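Local coordinates for cobalamin biosynthesis protein (cbiD) (Archaeoglobus fulgidus, PDB 1SR8) that probably catalyses the S-adenosylmethionine-dependent methylation of C-1 in cobalt-precorrin-5B to give cobalt-precorrin-6A, a step of anaerobic cobalamin biosynthesis, at residues Val53-Ser58 and Ala108-Thr113. Numbering follows the deposited sequence.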
# COMPACT_ATOMS: atom_id res chain seq x y z
N VAL A 53 8.45 -3.05 -15.69
CA VAL A 53 7.78 -2.59 -16.90
C VAL A 53 8.65 -1.60 -17.69
O VAL A 53 8.71 -1.67 -18.91
CB VAL A 53 6.44 -1.93 -16.55
CG1 VAL A 53 5.83 -1.31 -17.78
CG2 VAL A 53 5.50 -2.97 -15.97
N ALA A 54 9.32 -0.69 -16.98
CA ALA A 54 10.18 0.30 -17.64
C ALA A 54 11.39 -0.35 -18.32
O ALA A 54 11.81 0.07 -19.39
CB ALA A 54 10.63 1.35 -16.64
N ALA A 55 11.96 -1.37 -17.69
CA ALA A 55 13.11 -2.04 -18.27
C ALA A 55 12.76 -2.68 -19.61
O ALA A 55 13.53 -2.58 -20.58
CB ALA A 55 13.65 -3.08 -17.30
N ILE A 56 11.60 -3.34 -19.68
CA ILE A 56 11.14 -4.00 -20.91
C ILE A 56 10.79 -2.99 -21.99
O ILE A 56 11.18 -3.12 -23.15
CB ILE A 56 9.89 -4.89 -20.65
CG1 ILE A 56 10.26 -6.10 -19.78
CG2 ILE A 56 9.28 -5.35 -21.98
CD1 ILE A 56 9.08 -6.98 -19.44
N ALA A 57 10.03 -1.97 -21.61
CA ALA A 57 9.62 -0.93 -22.53
C ALA A 57 10.82 -0.15 -23.09
O ALA A 57 10.82 0.22 -24.26
CB ALA A 57 8.68 0.02 -21.81
N SER A 58 11.83 0.10 -22.25
CA SER A 58 13.01 0.86 -22.67
C SER A 58 13.84 0.19 -23.75
O SER A 58 14.71 0.81 -24.35
CB SER A 58 13.90 1.17 -21.46
OG SER A 58 14.57 0.01 -21.02
N ALA A 108 15.75 -2.62 -12.11
CA ALA A 108 15.26 -3.74 -12.90
C ALA A 108 16.13 -3.89 -14.13
O ALA A 108 16.43 -2.91 -14.83
CB ALA A 108 13.81 -3.52 -13.31
N GLU A 109 16.54 -5.12 -14.41
CA GLU A 109 17.39 -5.40 -15.56
C GLU A 109 16.82 -6.55 -16.37
O GLU A 109 16.51 -7.60 -15.80
CB GLU A 109 18.79 -5.76 -15.06
CG GLU A 109 19.80 -6.02 -16.16
CD GLU A 109 20.73 -4.85 -16.39
OE1 GLU A 109 20.80 -4.36 -17.54
OE2 GLU A 109 21.38 -4.42 -15.41
N VAL A 110 16.67 -6.36 -17.68
CA VAL A 110 16.16 -7.42 -18.55
C VAL A 110 17.26 -8.47 -18.68
O VAL A 110 18.43 -8.13 -18.79
CB VAL A 110 15.81 -6.92 -19.99
CG1 VAL A 110 14.73 -5.85 -19.94
CG2 VAL A 110 17.05 -6.40 -20.69
N CYS A 111 16.88 -9.74 -18.65
CA CYS A 111 17.87 -10.79 -18.77
C CYS A 111 17.42 -11.83 -19.80
O CYS A 111 16.30 -11.76 -20.30
CB CYS A 111 18.16 -11.43 -17.40
SG CYS A 111 16.81 -12.20 -16.49
N GLU A 112 18.30 -12.76 -20.13
CA GLU A 112 17.99 -13.80 -21.12
C GLU A 112 16.95 -14.81 -20.66
O GLU A 112 16.01 -15.13 -21.40
CB GLU A 112 19.26 -14.54 -21.53
CG GLU A 112 20.23 -13.67 -22.29
CD GLU A 112 19.65 -13.19 -23.58
OE1 GLU A 112 19.42 -14.03 -24.48
OE2 GLU A 112 19.41 -11.97 -23.71
N THR A 113 17.11 -15.33 -19.46
CA THR A 113 16.18 -16.32 -18.94
C THR A 113 14.83 -15.70 -18.57
O THR A 113 14.74 -14.84 -17.70
CB THR A 113 16.82 -17.05 -17.74
OG1 THR A 113 15.80 -17.72 -16.98
CG2 THR A 113 17.57 -16.07 -16.88
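A55 sits over the strand between A108 and V110, and its methyl touches both side chains: CB of A55 is 4.0 Å from CB of A108 and also 4.0 Å from CG1 of V110. With nothing beyond CB on A55, the helix can come down close to the strand, and the CA atoms of A55 and A108 are 6.0 Å apart. V110 works mainly through one branch. CG1 lies anti to its own carbonyl carbon (chi1 -61°) and reaches the last turn of the helix, while I56 meets that same methyl more loosely, with its CG1 4.5 Å from CG1 of V110.

These residues join the C-terminal end of helix 44-57 to strand 105-111, an inner strand of the mixed sheet, with the short segments of helix and strand crossing at -47° and their axes approaching to 7.4 Å. A87 of the adjacent strand 86-90 also touches A55, and F152 packs on both I56 and V110, so the apolar patch continues on past the two segments.

Methyls also meet backbone oxygens here. CG1 of V110 comes to 3.5 Å from O of A55, and CB of A55 rests 3.7 Å from O of A108. The carbonyl of A55 also has a polar partner three residues on: OG of S58 donates to it over 2.8 Å, approaching from above the carbonyl plane at a C=O...OG angle of 115°. That hydroxyl is shared with the backbone N of G85, whose residue is in turn paired through the backbone with V110.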